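Local coordinates for bromodomain adjacent to zinc finger domain protein 2B (PDB 4QF3) that probably recognises histone tails through its PHD zinc finger, serving in chromatin-linked regulation of transcription, at residues A[7-12]-A[29-34]; A[22-27]-A[47-52]. All blocks are in the same frame, centred on the assembly; numbering follows the deposited sequence. Where two conformers were deposited one is given.

The two contacts are the two zinc sites of one small finger, interleaved along the chain: 7-12 and 29-34 close round one ion, 22-27 and 47-52 round the other. They meet in the two-stranded antiparallel sheet, C31 N 3.0 Å from L22 O, and just beyond its end, K29 O 2.9 Å from C24 N, both probable hydrogen bonds. Contact 1 is partly buried and uses three cysteines and a histidine, C35 included. Contact 2 lies nearer the surface and is all cysteine, with C53 completing it; it adds what contact 1 lacks, a tryptophan packed on a leucine and two close carboxylates tied by water.

Contact 1: residues A[7-12]-A[29-34]; sequences VYCQIC and KGCHTY. With ZN (zinc ion), chain C.
Q10 N donates to G30 O (2.8 Å) where the loop 7-12 runs beside strand 30-32. Around that bond the backbones close in, C9 CA lying 4.3 Å from C31 CA. Water 1 extends the pairing: it accepts from G30 N and donates to Y8 O and to Q10 OE1. C9 SG, anti to its backbone N (chi1 175°), is a zinc ligand that also receives three N-H groups: H32 N across the contact at 3.4 Å and 167°, and I11 N and C12 N from its own turn. Such donors would temper the charge of the thiolate. C9 and C12 of a CxxC turn and H32 from the strand give three of the four ligands of a PHD finger's three-cysteine, one-histidine site; C35 is the fourth. H32 ND1 binds the zinc at 2.1 Å, while its NE2 is held by D16 O. C12 SG sits at the edge of that imidazole, 3.4 Å from H32 ND1, and Y34 OH stands over the centre of one ring face. I11 CG1 packs on C31 SG at 3.8 Å. Q10 bends at chi2 (-78°), its amide crossing the extended K29 chain with NE2 3.6 Å from K29 CD.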
ATOM      1  N   VAL A   7       6.595  -6.784   4.410  1.00 30.37           N
ATOM      2  CA  VAL A   7       6.092  -5.865   3.409  1.00 31.21           C
ATOM      3  C   VAL A   7       6.925  -4.629   3.351  1.00 20.77           C
ATOM      4  O   VAL A   7       7.332  -4.045   4.364  1.00 24.91           O
ATOM      5  CB  VAL A   7       4.623  -5.476   3.673  1.00 30.67           C
ATOM      6  CG1 VAL A   7       4.166  -4.392   2.692  1.00 39.26           C
ATOM      7  CG2 VAL A   7       3.752  -6.718   3.523  1.00 34.59           C
ATOM      8  N   TYR A   8       7.279  -4.270   2.119  1.00 20.04           N
ATOM      9  CA  TYR A   8       8.046  -3.052   1.890  0.50 20.48           C
ATOM     10  C   TYR A   8       7.218  -2.189   0.923  1.00 24.26           C
ATOM     11  O   TYR A   8       6.449  -2.704   0.116  1.00 26.73           O
ATOM     12  CB  TYR A   8       9.487  -3.349   1.378  0.50 24.57           C
ATOM     13  CG  TYR A   8      10.456  -4.098   2.352  0.50 21.81           C
ATOM     14  CD1 TYR A   8      11.411  -3.417   3.100  0.50 19.71           C
ATOM     15  CD2 TYR A   8      10.426  -5.480   2.465  0.50 28.68           C
ATOM     16  CE1 TYR A   8      12.248  -4.082   3.966  0.50 21.59           C
ATOM     17  CE2 TYR A   8      11.289  -6.147   3.305  0.50 20.85           C
ATOM     18  CZ  TYR A   8      12.180  -5.438   4.060  0.50 19.28           C
ATOM     19  OH  TYR A   8      13.021  -6.177   4.887  0.50 30.76           O
ATOM     20  N   CYS A   9       7.397  -0.892   1.001  1.00 17.23           N
ATOM     21  CA  CYS A   9       6.706   0.023   0.062  1.00 18.76           C
ATOM     22  C   CYS A   9       7.224  -0.165  -1.382  1.00 18.26           C
ATOM     23  O   CYS A   9       8.444  -0.234  -1.622  1.00 18.44           O
ATOM     24  CB  CYS A   9       7.030   1.434   0.484  1.00 16.77           C
ATOM     25  SG  CYS A   9       6.406   2.728  -0.622  1.00 18.07           S
ATOM     26  N   GLN A  10       6.315  -0.290  -2.358  1.00 17.76           N
ATOM     27  CA  GLN A  10       6.722  -0.473  -3.770  1.00 20.06           C
ATOM     28  C   GLN A  10       7.573   0.657  -4.292  1.00 21.44           C
ATOM     29  O   GLN A  10       8.416   0.439  -5.181  1.00 21.32           O
ATOM     30  CB  GLN A  10       5.483  -0.568  -4.645  1.00 24.80           C
ATOM     31  CG  GLN A  10       4.655  -1.785  -4.386  1.00 27.48           C
ATOM     32  CD  GLN A  10       5.286  -3.005  -5.035  1.00 50.73           C
ATOM     33  OE1 GLN A  10       5.899  -3.846  -4.359  1.00 48.38           O
ATOM     34  NE2 GLN A  10       5.183  -3.083  -6.360  1.00 71.60           N
ATOM     35  N   ILE A  11       7.439   1.851  -3.727  1.00 19.93           N
ATOM     36  CA  ILE A  11       8.178   3.025  -4.235  1.00 22.07           C
ATOM     37  C   ILE A  11       9.512   3.253  -3.503  1.00 26.02           C
ATOM     38  O   ILE A  11      10.578   3.312  -4.154  1.00 31.20           O
ATOM     39  CB  ILE A  11       7.284   4.306  -4.146  1.00 26.24           C
ATOM     40  CG1 ILE A  11       6.005   4.119  -4.990  1.00 25.36           C
ATOM     41  CG2 ILE A  11       8.096   5.536  -4.545  1.00 30.06           C
ATOM     42  CD1 ILE A  11       6.232   3.967  -6.471  1.00 37.48           C
ATOM     43  N   CYS A  12       9.514   3.375  -2.183  1.00 23.55           N
ATOM     44  CA  CYS A  12      10.774   3.687  -1.470  1.00 25.04           C
ATOM     45  C   CYS A  12      11.507   2.419  -0.998  1.00 27.25           C
ATOM     46  O   CYS A  12      12.683   2.483  -0.573  1.00 28.92           O
ATOM     47  CB  CYS A  12      10.496   4.596  -0.282  1.00 25.56           C
ATOM     48  SG  CYS A  12       9.567   3.852   1.052  1.00 23.14           S
ATOM     49  N   LYS A  29       0.434  -5.929  -2.107  1.00 27.48           N
ATOM     50  CA  LYS A  29       1.584  -5.046  -2.255  1.00 21.31           C
ATOM     51  C   LYS A  29       1.319  -3.832  -1.358  1.00 23.81           C
ATOM     52  O   LYS A  29       0.183  -3.566  -1.015  1.00 23.34           O
ATOM     53  CB  LYS A  29       1.742  -4.611  -3.660  1.00 23.21           C
ATOM     54  CG  LYS A  29       2.205  -5.750  -4.571  1.00 30.56           C
ATOM     55  CD  LYS A  29       2.368  -5.277  -5.988  1.00 39.89           C
ATOM     56  CE  LYS A  29       2.952  -6.414  -6.825  1.00 69.65           C
ATOM     57  NZ  LYS A  29       2.758  -6.189  -8.283  1.00 79.08           N
ATOM     58  N   GLY A  30       2.392  -3.153  -0.989  1.00 21.48           N
ATOM     59  CA  GLY A  30       2.389  -2.016  -0.064  1.00 19.47           C
ATOM     60  C   GLY A  30       2.863  -0.730  -0.681  1.00 19.39           C
ATOM     61  O   GLY A  30       3.647  -0.698  -1.618  1.00 20.50           O
ATOM     62  N   CYS A  31       2.318   0.391  -0.186  1.00 17.72           N
ATOM     63  CA  CYS A  31       2.818   1.675  -0.586  1.00 17.46           C
ATOM     64  C   CYS A  31       2.473   2.704   0.468  1.00 18.24           C
ATOM     65  O   CYS A  31       1.318   2.786   0.912  1.00 16.24           O
ATOM     66  CB  CYS A  31       2.237   2.076  -1.936  1.00 20.23           C
ATOM     67  SG  CYS A  31       2.992   3.519  -2.733  1.00 21.53           S
ATOM     68  N   HIS A  32       3.438   3.524   0.858  1.00 16.22           N
ATOM     69  CA  HIS A  32       3.128   4.587   1.837  1.00 17.13           C
ATOM     70  C   HIS A  32       2.225   5.672   1.275  1.00 15.49           C
ATOM     71  O   HIS A  32       2.323   6.015   0.110  1.00 16.01           O
ATOM     72  CB  HIS A  32       4.405   5.313   2.244  1.00 18.62           C
ATOM     73  CG  HIS A  32       5.353   4.468   3.062  1.00 17.15           C
ATOM     74  ND1 HIS A  32       6.588   4.060   2.600  1.00 21.96           N
ATOM     75  CD2 HIS A  32       5.221   3.956   4.310  1.00 21.37           C
ATOM     76  CE1 HIS A  32       7.199   3.371   3.556  1.00 16.20           C
ATOM     77  NE2 HIS A  32       6.388   3.292   4.601  1.00 19.41           N
ATOM     78  N   THR A  33       1.373   6.207   2.144  1.00 16.78           N
ATOM     79  CA  THR A  33       0.533   7.314   1.752  1.00 19.15           C
ATOM     80  C   THR A  33       1.362   8.406   1.041  1.00 17.03           C
ATOM     81  O   THR A  33       0.974   8.951  -0.021  1.00 18.88           O
ATOM     82  CB  THR A  33      -0.104   7.890   3.032  1.00 19.54           C
ATOM     83  OG1 THR A  33       0.922   8.125   4.006  1.00 20.19           O
ATOM     84  CG2 THR A  33      -1.202   7.025   3.595  1.00 19.84           C
ATOM     85  N   TYR A  34       2.540   8.742   1.594  1.00 18.09           N
ATOM     86  CA  TYR A  34       3.351   9.862   1.140  1.00 16.42           C
ATOM     87  C   TYR A  34       4.267   9.528  -0.017  1.00 18.47           C
ATOM     88  O   TYR A  34       4.952  10.396  -0.541  1.00 21.07           O
ATOM     89  CB  TYR A  34       4.169  10.411   2.327  1.00 19.70           C
ATOM     90  CG  TYR A  34       4.982   9.351   3.065  1.00 18.67           C
ATOM     91  CD1 TYR A  34       6.167   8.837   2.529  1.00 18.90           C
ATOM     92  CD2 TYR A  34       4.562   8.850   4.266  1.00 18.76           C
ATOM     93  CE1 TYR A  34       6.898   7.888   3.203  1.00 20.13           C
ATOM     94  CE2 TYR A  34       5.302   7.922   4.967  1.00 19.57           C
ATOM     95  CZ  TYR A  34       6.473   7.426   4.406  1.00 22.46           C
ATOM     96  OH  TYR A  34       7.177   6.441   5.119  1.00 24.24           O
TER
HETATM   97 ZN    ZN C2001       7.422   4.414   0.657  1.00 20.58          ZN
HETATM   98  O   HOH W   1       4.977  -4.087  -1.746  1.00 22.71           O

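Contact 2: residues A[22-27]-A[47-52]; sequences LLCDGC and DWFCPA. With ZN (zinc ion), chain D.
L22 rests on the indole of W48 like a thumb on a plate. Its CB lies over the five-membered ring, 20° off the normal and 3.6 Å from W48 CD1, a CH-pi contact. Farther out, its CD1 covers the bond shared by the two rings, 3.7 Å from W48 CE2. W48 CG is anti to the backbone N (chi1 179°), and the ring beyond it meets L22, while C50 N approaches the opposite face, offset toward the rim of the indole. L23 O comes up to the indole edge.

A second, shallower fit lies beyond C24. The F49 ring leans obliquely against the turn at D25 and G26, with F49 CE1 3.5 Å from D25 CB and close to G26 N. D25 N donates to W48 O (2.8 Å), a backbone bond; C50 N donates to the C24 sulfur, C24 SG, at 3.2 Å. That sulfur also takes C27 N from its own turn.

On the exposed side two carboxylates meet. D25 OD2 and D47 OD1 stand 3.3 Å apart as two acceptors, their carboxylate planes 62° apart, like charges whose repulsion the bridging waters would be expected to ease. Water 4 donates to both residues, and water 3 donates to D25 OD2 and L23 O while accepting from W48 N.

C24, C27 and C50 bring their sulfurs round the zinc ion, and C53, in the first turn of helix 51-57, supplies the last. C50 also occupies the N-cap of that helix, so metal ligation and helix start coincide. Two cysteines from a CxxC turn and two from a C-terminal CxxC, interleaved with the other site, are the cross-brace zinc arrangement of the PHD finger.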
ATOM      1  N   LEU A  22       0.261   1.447   3.381  1.00 17.52           N
ATOM      2  CA  LEU A  22      -1.014   0.849   2.916  1.00 15.64           C
ATOM      3  C   LEU A  22      -0.860  -0.490   2.215  1.00 17.06           C
ATOM      4  O   LEU A  22      -0.110  -0.565   1.227  1.00 21.98           O
ATOM      5  CB  LEU A  22      -1.753   1.852   2.013  1.00 15.82           C
ATOM      6  CG  LEU A  22      -1.925   3.258   2.562  1.00 17.20           C
ATOM      7  CD1 LEU A  22      -2.782   3.988   1.562  1.00 18.08           C
ATOM      8  CD2 LEU A  22      -2.499   3.326   3.980  1.00 18.07           C
ATOM      9  N   LEU A  23      -1.540  -1.507   2.728  1.00 20.81           N
ATOM     10  CA  LEU A  23      -1.400  -2.861   2.229  1.00 21.86           C
ATOM     11  C   LEU A  23      -2.649  -3.181   1.475  1.00 18.16           C
ATOM     12  O   LEU A  23      -3.780  -3.091   2.025  1.00 23.16           O
ATOM     13  CB  LEU A  23      -1.199  -3.864   3.376  1.00 28.93           C
ATOM     14  CG  LEU A  23      -0.223  -3.424   4.469  1.00 55.56           C
ATOM     15  CD1 LEU A  23      -0.214  -4.390   5.655  1.00 58.49           C
ATOM     16  CD2 LEU A  23       1.166  -3.254   3.868  1.00 61.62           C
ATOM     17  N   CYS A  24      -2.462  -3.586   0.229  1.00 20.13           N
ATOM     18  CA  CYS A  24      -3.564  -3.835  -0.688  1.00 19.54           C
ATOM     19  C   CYS A  24      -4.228  -5.176  -0.388  1.00 23.20           C
ATOM     20  O   CYS A  24      -3.549  -6.196  -0.371  1.00 25.70           O
ATOM     21  CB  CYS A  24      -3.159  -3.798  -2.153  1.00 20.39           C
ATOM     22  SG  CYS A  24      -4.563  -4.063  -3.289  1.00 20.58           S
ATOM     23  N   ASP A  25      -5.548  -5.148  -0.224  1.00 20.11           N
ATOM     24  CA  ASP A  25      -6.284  -6.389   0.078  1.00 30.43           C
ATOM     25  C   ASP A  25      -6.351  -7.272  -1.147  1.00 32.29           C
ATOM     26  O   ASP A  25      -6.555  -8.494  -1.027  1.00 31.55           O
ATOM     27  CB  ASP A  25      -7.699  -6.074   0.526  1.00 25.33           C
ATOM     28  CG  ASP A  25      -7.874  -6.227   1.988  1.00 59.97           C
ATOM     29  OD1 ASP A  25      -8.286  -7.328   2.406  1.00 72.21           O
ATOM     30  OD2 ASP A  25      -7.574  -5.260   2.705  1.00 65.72           O
ATOM     31  N   GLY A  26      -6.214  -6.664  -2.322  1.00 27.29           N
ATOM     32  CA  GLY A  26      -6.247  -7.391  -3.587  1.00 30.60           C
ATOM     33  C   GLY A  26      -5.003  -8.187  -3.878  1.00 42.95           C
ATOM     34  O   GLY A  26      -5.069  -9.408  -4.075  1.00 43.60           O
ATOM     35  N   CYS A  27      -3.870  -7.494  -3.918  1.00 26.04           N
ATOM     36  CA  CYS A  27      -2.594  -8.045  -4.362  1.00 26.07           C
ATOM     37  C   CYS A  27      -1.498  -8.136  -3.311  1.00 28.82           C
ATOM     38  O   CYS A  27      -0.388  -8.614  -3.619  1.00 34.77           O
ATOM     39  CB  CYS A  27      -2.032  -7.214  -5.510  1.00 27.66           C
ATOM     40  SG  CYS A  27      -1.556  -5.517  -5.041  1.00 23.95           S
ATOM     41  N   ASP A  47     -10.378  -1.198   4.656  1.00 24.81           N
ATOM     42  CA  ASP A  47      -9.421  -1.908   3.789  1.00 21.36           C
ATOM     43  C   ASP A  47      -8.955  -0.984   2.702  1.00 20.47           C
ATOM     44  O   ASP A  47      -9.586   0.038   2.408  1.00 20.59           O
ATOM     45  CB  ASP A  47     -10.114  -3.053   3.158  1.00 20.81           C
ATOM     46  CG  ASP A  47     -10.554  -4.066   4.191  1.00 24.78           C
ATOM     47  OD1 ASP A  47      -9.708  -4.474   5.061  1.00 20.55           O
ATOM     48  OD2 ASP A  47     -11.726  -4.431   4.073  1.00 30.48           O
ATOM     49  N   TRP A  48      -7.815  -1.359   2.139  1.00 23.29           N
ATOM     50  CA  TRP A  48      -7.222  -0.619   1.009  1.00 17.63           C
ATOM     51  C   TRP A  48      -7.134  -1.488  -0.256  1.00 18.41           C
ATOM     52  O   TRP A  48      -6.819  -2.653  -0.145  1.00 22.37           O
ATOM     53  CB  TRP A  48      -5.840  -0.165   1.429  1.00 20.74           C
ATOM     54  CG  TRP A  48      -5.118   0.574   0.376  1.00 18.85           C
ATOM     55  CD1 TRP A  48      -3.975   0.168  -0.250  1.00 23.70           C
ATOM     56  CD2 TRP A  48      -5.482   1.819  -0.203  1.00 18.53           C
ATOM     57  NE1 TRP A  48      -3.600   1.098  -1.169  1.00 21.44           N
ATOM     58  CE2 TRP A  48      -4.505   2.123  -1.173  1.00 18.69           C
ATOM     59  CE3 TRP A  48      -6.531   2.697  -0.016  1.00 19.83           C
ATOM     60  CZ2 TRP A  48      -4.532   3.279  -1.921  1.00 18.69           C
ATOM     61  CZ3 TRP A  48      -6.541   3.874  -0.745  1.00 21.61           C
ATOM     62  CH2 TRP A  48      -5.580   4.123  -1.734  1.00 19.07           C
ATOM     63  N   PHE A  49      -7.494  -0.911  -1.408  1.00 19.69           N
ATOM     64  CA  PHE A  49      -7.217  -1.513  -2.718  1.00 19.43           C
ATOM     65  C   PHE A  49      -6.412  -0.510  -3.505  1.00 21.28           C
ATOM     66  O   PHE A  49      -6.805   0.696  -3.613  1.00 21.64           O
ATOM     67  CB  PHE A  49      -8.550  -1.847  -3.404  1.00 23.13           C
ATOM     68  CG  PHE A  49      -9.274  -2.985  -2.739  1.00 24.60           C
ATOM     69  CD1 PHE A  49      -8.912  -4.292  -3.027  1.00 27.85           C
ATOM     70  CD2 PHE A  49     -10.267  -2.733  -1.787  1.00 29.72           C
ATOM     71  CE1 PHE A  49      -9.538  -5.351  -2.367  1.00 33.14           C
ATOM     72  CE2 PHE A  49     -10.893  -3.792  -1.135  1.00 26.74           C
ATOM     73  CZ  PHE A  49     -10.531  -5.079  -1.433  1.00 27.17           C
ATOM     74  N   CYS A  50      -5.300  -1.000  -4.041  1.00 18.05           N
ATOM     75  CA  CYS A  50      -4.299  -0.121  -4.650  1.00 21.09           C
ATOM     76  C   CYS A  50      -4.777   0.319  -6.031  1.00 21.86           C
ATOM     77  O   CYS A  50      -5.701  -0.224  -6.628  1.00 20.56           O
ATOM     78  CB  CYS A  50      -2.926  -0.783  -4.762  1.00 20.65           C
ATOM     79  SG  CYS A  50      -2.828  -2.009  -6.075  1.00 20.32           S
ATOM     80  N   PRO A  51      -4.137   1.362  -6.576  1.00 21.71           N
ATOM     81  CA  PRO A  51      -4.662   1.881  -7.817  1.00 19.76           C
ATOM     82  C   PRO A  51      -4.583   0.871  -8.985  1.00 20.39           C
ATOM     83  O   PRO A  51      -5.383   0.917  -9.899  1.00 19.42           O
ATOM     84  CB  PRO A  51      -3.750   3.113  -8.061  1.00 24.17           C
ATOM     85  CG  PRO A  51      -3.283   3.520  -6.727  1.00 24.36           C
ATOM     86  CD  PRO A  51      -3.111   2.235  -5.975  1.00 22.09           C
ATOM     87  N   ALA A  52      -3.586  -0.006  -8.949  1.00 21.22           N
ATOM     88  CA  ALA A  52      -3.448  -1.006 -10.031  1.00 22.70           C
ATOM     89  C   ALA A  52      -4.624  -1.969  -9.979  1.00 21.62           C
ATOM     90  O   ALA A  52      -5.226  -2.292 -10.999  1.00 20.93           O
ATOM     91  CB  ALA A  52      -2.137  -1.756  -9.913  1.00 22.52           C
TER
HETATM   92 ZN    ZN D2002      -3.438  -4.165  -5.333  1.00 21.94          ZN
HETATM   93  O   HOH W   2      -0.943  -0.929  -1.590  1.00 29.87           O
HETATM   94  O   HOH W   3      -6.065  -3.261   3.687  1.00 28.21           O
HETATM   95  O   HOH W   4     -11.195  -7.243   3.961  1.00 31.62           O